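Local structure of alpha-1,2-Mannosidase (1HCU) at residues 172-175 / 176-179; 225-228 / 229-232. The protein probably trims alpha-1,2-linked mannose residues from high-mannose N-glycans as a calcium-dependent glycoside hydrolase of family 47. All coordinates share one frame; numbering follows the deposited sequence.

Contact 1 comes first along the chain: strand 172-174 runs straight into the short helix 175-178, and the contact closes that strand-to-helix turn at once. Helices 182-192 and 196-209 follow before strand 225-227 leads into contact 2, where 229-232 folds back in the loop that precedes strand 237-238. The two contacts lie in series, neither nested nor crossed, with centres about 10 Å apart. They are joined through a two-stranded antiparallel sheet, in which Asn173 O and Val226 N, 2.7 Å apart, form a probable hydrogen bond. This sheet thus links a turn near the predicted active-site residues with the glycosylated loop at 229-232.

Contact 1. Residues 172-175 / 176-179; sequences SNNV and AEIG
Ala176 is the second residue of helix 175-178, following Val175 and the N-cap residue Asn174, whose side chain folds back beside it. Glu177 comes next, its CG crossing the Asn174 amide at a slant, with the carboxylate and amide planes 72° apart. Its CB also meets Asn173 OD1 at 3.6 Å, and a water bridges its O, by a weak bond, to Asn173 ND2, which has a second partner in Pro155 O. Asn173 reaches forward because its CG stands anti to the backbone N (chi1 -160°), which brings the amide against Glu177 CB and Ile178 CG1. Ile178 N bonds to Asn174 O at 3.1 Å, the first i to i+4 bond of the turn, while its CG1 packs 3.6 Å from Asn173 ND2, the two side chains sliding past each other in opposite directions. Gly179 N then bonds to Val175 O at 2.7 Å, just as the chain leaves helical geometry. The turn is wedged between several elements: Val175 and Ile178 rest on Val226 of strand 225-227 and Leu208 of helix 196-209, and Ala176 touches Asp245, a predicted active-site residue, at the start of helix 245-257.

Contact 2. Residues 225-228 / 229-232; sequences FVST and SNGT. With NAG (2-acetamido-2-deoxy-beta-D-glucopyranose), chain E.
An N-glycosylated turn follows strand 225-227, with the Asn230-Gly231-Thr232 sequon folded into an Asx turn and Ser227 facing it from the strand end. The backbone returns on itself through a straight bond from Ser227 N to Thr232 O (3.1 Å, 176° at the hydrogen) and a weak one from Gly231 N to Ser227 O. Gly231, with positive phi, lies against Val226, whose CG1 touches its CA and C. Within the sequon, Asn230 OD1 accepts twice: Thr232 N approaches in the carbonyl plane at 3.1 Å, and Thr232 OG1 donates from above that plane at 2.7 Å. Both bonds restrain rotation of the amide, whose ND2 is joined covalently to C1 of the first N-acetylglucosamine. Ser227 OG stands anti to its own nitrogen (chi1 168°), which sends it across the turn toward the sugar. It accepts from Ser229 OG at 3.0 Å and, weakly, from the backbone N atoms of Ser229 and Asn230; a further hydrogen bond, of either direction, joins it to the sugar O6 at 3.0 Å. Ser229 OG in turn lies 3.1 Å from the ring oxygen O5. With an alanine at Ser227, Ser229 OG and the sugar O6 would probably both be left without this partner, and the first sugar would be freer to swing about its asparagine linkage. At the strand end, Thr228 OG1 bonds to Ala170 O and Thr228 O to Ser152 OG. The N-acetylglucosamine at Asn230 is therefore probably steadied in two places, by the amide oxygen of Asn230, which accepts two hydrogen bonds, and by the hydroxyl of Ser227 at O6.

Contact 1. Residues 172-175 / 176-179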
ATOM      1  N   SER A 172      -6.426 -22.667  -0.846  1.00 18.94           N
ATOM      2  CA  SER A 172      -5.207 -21.950  -1.219  1.00 18.94           C
ATOM      3  C   SER A 172      -5.387 -20.450  -1.045  1.00 18.16           C
ATOM      4  O   SER A 172      -6.505 -19.962  -0.894  1.00 18.44           O
ATOM      5  CB  SER A 172      -4.818 -22.238  -2.673  1.00 20.17           C
ATOM      6  OG  SER A 172      -5.713 -21.610  -3.569  1.00 23.64           O
ATOM      7  N   ASN A 173      -4.273 -19.726  -1.089  1.00 17.30           N
ATOM      8  CA  ASN A 173      -4.266 -18.280  -0.926  1.00 15.12           C
ATOM      9  C   ASN A 173      -3.097 -17.757  -1.775  1.00 16.42           C
ATOM     10  O   ASN A 173      -2.274 -18.555  -2.255  1.00 16.59           O
ATOM     11  CB  ASN A 173      -4.043 -17.963   0.561  1.00 14.41           C
ATOM     12  CG  ASN A 173      -4.490 -16.556   0.952  1.00 14.28           C
ATOM     13  OD1 ASN A 173      -4.890 -15.745   0.112  1.00 13.88           O
ATOM     14  ND2 ASN A 173      -4.417 -16.266   2.244  1.00 12.05           N
ATOM     15  N   ASN A 174      -3.029 -16.437  -1.977  1.00 14.64           N
ATOM     16  CA  ASN A 174      -1.931 -15.847  -2.744  1.00 13.81           C
ATOM     17  C   ASN A 174      -0.856 -15.318  -1.794  1.00 12.97           C
ATOM     18  O   ASN A 174      -1.140 -15.021  -0.631  1.00 12.34           O
ATOM     19  CB  ASN A 174      -2.424 -14.724  -3.690  1.00 14.12           C
ATOM     20  CG  ASN A 174      -3.147 -13.586  -2.967  1.00 14.82           C
ATOM     21  OD1 ASN A 174      -4.373 -13.606  -2.815  1.00 15.65           O
ATOM     22  ND2 ASN A 174      -2.391 -12.592  -2.528  1.00 12.27           N
ATOM     23  N   VAL A 175       0.374 -15.212  -2.292  1.00 11.87           N
ATOM     24  CA  VAL A 175       1.498 -14.754  -1.488  1.00 11.21           C
ATOM     25  C   VAL A 175       1.334 -13.348  -0.928  1.00 13.54           C
ATOM     26  O   VAL A 175       1.780 -13.071   0.184  1.00 14.43           O
ATOM     27  CB  VAL A 175       2.846 -14.845  -2.275  1.00 10.70           C
ATOM     28  CG1 VAL A 175       3.118 -16.294  -2.653  1.00  8.93           C
ATOM     29  CG2 VAL A 175       2.811 -13.964  -3.515  1.00 11.21           C
ATOM     30  N   ALA A 176       0.699 -12.450  -1.670  1.00 13.26           N
ATOM     31  CA  ALA A 176       0.520 -11.107  -1.134  1.00 14.27           C
ATOM     32  C   ALA A 176      -0.326 -11.144   0.143  1.00 13.83           C
ATOM     33  O   ALA A 176       0.057 -10.565   1.153  1.00 15.89           O
ATOM     34  CB  ALA A 176      -0.126 -10.190  -2.169  1.00 11.61           C
ATOM     35  N   GLU A 177      -1.461 -11.836   0.110  1.00 13.53           N
ATOM     36  CA  GLU A 177      -2.339 -11.887   1.280  1.00 14.59           C
ATOM     37  C   GLU A 177      -1.776 -12.708   2.442  1.00 14.04           C
ATOM     38  O   GLU A 177      -2.089 -12.453   3.602  1.00 12.53           O
ATOM     39  CB  GLU A 177      -3.727 -12.396   0.866  1.00 16.29           C
ATOM     40  CG  GLU A 177      -4.309 -11.567  -0.283  1.00 20.34           C
ATOM     41  CD  GLU A 177      -5.800 -11.754  -0.493  1.00 21.86           C
ATOM     42  OE1 GLU A 177      -6.255 -11.585  -1.641  1.00 21.26           O
ATOM     43  OE2 GLU A 177      -6.519 -12.055   0.486  1.00 24.77           O
ATOM     44  N   ILE A 178      -0.934 -13.684   2.121  1.00 13.54           N
ATOM     45  CA  ILE A 178      -0.303 -14.512   3.132  1.00 12.40           C
ATOM     46  C   ILE A 178       0.882 -13.763   3.737  1.00 13.32           C
ATOM     47  O   ILE A 178       1.091 -13.781   4.948  1.00 13.42           O
ATOM     48  CB  ILE A 178       0.256 -15.809   2.525  1.00 13.25           C
ATOM     49  CG1 ILE A 178      -0.883 -16.696   2.021  1.00 12.41           C
ATOM     50  CG2 ILE A 178       1.111 -16.531   3.558  1.00 12.28           C
ATOM     51  CD1 ILE A 178      -0.405 -17.916   1.257  1.00  9.85           C
ATOM     52  N   GLY A 179       1.650 -13.100   2.873  1.00 13.67           N
ATOM     53  CA  GLY A 179       2.834 -12.381   3.312  1.00 14.04           C
ATOM     54  C   GLY A 179       2.690 -10.928   3.719  1.00 15.74           C
ATOM     55  O   GLY A 179       3.691 -10.225   3.848  1.00 16.22           O
TER
HETATM   56  O   HOH W   1      -4.723 -13.790   3.981  1.00 14.13           O

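Contact 2. Residues 225-228 / 229-232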
ATOM      1  N   PHE A 225       0.195 -18.628  -5.866  1.00 12.29           N
ATOM      2  CA  PHE A 225      -0.735 -19.333  -4.984  1.00 13.34           C
ATOM      3  C   PHE A 225      -0.124 -20.470  -4.178  1.00 13.85           C
ATOM      4  O   PHE A 225       0.623 -21.297  -4.704  1.00 11.73           O
ATOM      5  CB  PHE A 225      -1.921 -19.840  -5.798  1.00 11.82           C
ATOM      6  CG  PHE A 225      -2.557 -18.776  -6.654  1.00 11.76           C
ATOM      7  CD1 PHE A 225      -2.336 -18.745  -8.030  1.00 11.28           C
ATOM      8  CD2 PHE A 225      -3.366 -17.797  -6.080  1.00  9.26           C
ATOM      9  CE1 PHE A 225      -2.913 -17.758  -8.824  1.00 11.96           C
ATOM     10  CE2 PHE A 225      -3.948 -16.804  -6.864  1.00  9.23           C
ATOM     11  CZ  PHE A 225      -3.722 -16.786  -8.239  1.00 13.11           C
ATOM     12  N   VAL A 226      -0.458 -20.486  -2.889  1.00 14.50           N
ATOM     13  CA  VAL A 226       0.042 -21.482  -1.949  1.00 14.52           C
ATOM     14  C   VAL A 226      -1.096 -22.287  -1.318  1.00 15.45           C
ATOM     15  O   VAL A 226      -2.105 -21.734  -0.881  1.00 14.49           O
ATOM     16  CB  VAL A 226       0.871 -20.813  -0.824  1.00 11.42           C
ATOM     17  CG1 VAL A 226       1.349 -21.863   0.172  1.00 13.48           C
ATOM     18  CG2 VAL A 226       2.049 -20.088  -1.414  1.00  9.96           C
ATOM     19  N   SER A 227      -0.913 -23.601  -1.290  1.00 16.10           N
ATOM     20  CA  SER A 227      -1.883 -24.539  -0.735  1.00 16.24           C
ATOM     21  C   SER A 227      -2.039 -24.347   0.774  1.00 16.60           C
ATOM     22  O   SER A 227      -1.044 -24.249   1.497  1.00 15.21           O
ATOM     23  CB  SER A 227      -1.409 -25.967  -1.029  1.00 15.83           C
ATOM     24  OG  SER A 227      -2.150 -26.918  -0.290  1.00 19.18           O
ATOM     25  N   THR A 228      -3.279 -24.300   1.253  1.00 15.88           N
ATOM     26  CA  THR A 228      -3.515 -24.129   2.683  1.00 17.29           C
ATOM     27  C   THR A 228      -3.365 -25.449   3.442  1.00 19.16           C
ATOM     28  O   THR A 228      -3.130 -25.451   4.651  1.00 18.91           O
ATOM     29  CB  THR A 228      -4.915 -23.546   2.959  1.00 18.20           C
ATOM     30  OG1 THR A 228      -5.920 -24.435   2.455  1.00 18.65           O
ATOM     31  CG2 THR A 228      -5.058 -22.187   2.283  1.00 18.92           C
ATOM     32  N   SER A 229      -3.485 -26.566   2.726  1.00 19.81           N
ATOM     33  CA  SER A 229      -3.352 -27.885   3.335  1.00 21.16           C
ATOM     34  C   SER A 229      -1.898 -28.306   3.556  1.00 21.24           C
ATOM     35  O   SER A 229      -1.595 -28.948   4.555  1.00 20.46           O
ATOM     36  CB  SER A 229      -4.076 -28.950   2.492  1.00 22.07           C
ATOM     37  OG  SER A 229      -3.495 -29.104   1.207  1.00 24.86           O
ATOM     38  N   ASN A 230      -0.996 -27.960   2.638  1.00 22.29           N
ATOM     39  CA  ASN A 230       0.409 -28.350   2.813  1.00 24.43           C
ATOM     40  C   ASN A 230       1.441 -27.256   2.537  1.00 22.40           C
ATOM     41  O   ASN A 230       2.647 -27.519   2.528  1.00 21.34           O
ATOM     42  CB  ASN A 230       0.735 -29.578   1.958  1.00 29.22           C
ATOM     43  CG  ASN A 230       0.371 -29.390   0.508  1.00 34.73           C
ATOM     44  OD1 ASN A 230       0.653 -28.350  -0.086  1.00 36.30           O
ATOM     45  ND2 ASN A 230      -0.252 -30.411  -0.073  1.00 40.71           N
ATOM     46  N   GLY A 231       0.962 -26.037   2.309  1.00 19.94           N
ATOM     47  CA  GLY A 231       1.843 -24.912   2.058  1.00 17.70           C
ATOM     48  C   GLY A 231       2.801 -25.031   0.888  1.00 17.50           C
ATOM     49  O   GLY A 231       3.878 -24.447   0.911  1.00 17.37           O
ATOM     50  N   THR A 232       2.428 -25.772  -0.144  1.00 17.54           N
ATOM     51  CA  THR A 232       3.313 -25.916  -1.296  1.00 17.43           C
ATOM     52  C   THR A 232       2.839 -25.054  -2.454  1.00 16.21           C
ATOM     53  O   THR A 232       1.648 -24.787  -2.587  1.00 16.69           O
ATOM     54  CB  THR A 232       3.377 -27.383  -1.768  1.00 18.41           C
ATOM     55  OG1 THR A 232       2.097 -27.775  -2.278  1.00 17.14           O
ATOM     56  CG2 THR A 232       3.760 -28.297  -0.608  1.00 16.22           C
TER
HETATM   57  C1  NAG E 600      -0.747 -30.279  -1.429  1.00 45.54           C
HETATM   58  C2  NAG E 600      -0.487 -31.564  -2.225  1.00 48.46           C
HETATM   59  C3  NAG E 600      -1.040 -31.406  -3.648  1.00 50.16           C
HETATM   60  C4  NAG E 600      -2.500 -30.937  -3.635  1.00 50.51           C
HETATM   61  C5  NAG E 600      -2.638 -29.687  -2.755  1.00 49.53           C
HETATM   62  C6  NAG E 600      -4.072 -29.231  -2.614  1.00 49.53           C
HETATM   63  C7  NAG E 600       1.492 -32.839  -1.684  1.00 51.55           C
HETATM   64  C8  NAG E 600       2.432 -33.704  -2.507  1.00 52.32           C
HETATM   65  N2  NAG E 600       0.946 -31.791  -2.292  1.00 50.42           N
HETATM   66  O3  NAG E 600      -0.940 -32.645  -4.340  1.00 51.27           O
HETATM   67  O4  NAG E 600      -2.920 -30.629  -4.960  1.00 50.81           O
HETATM   68  O5  NAG E 600      -2.143 -29.960  -1.431  1.00 46.70           O
HETATM   69  O6  NAG E 600      -4.145 -27.844  -2.325  1.00 49.67           O
HETATM   70  O7  NAG E 600       1.263 -33.124  -0.508  1.00 52.75           O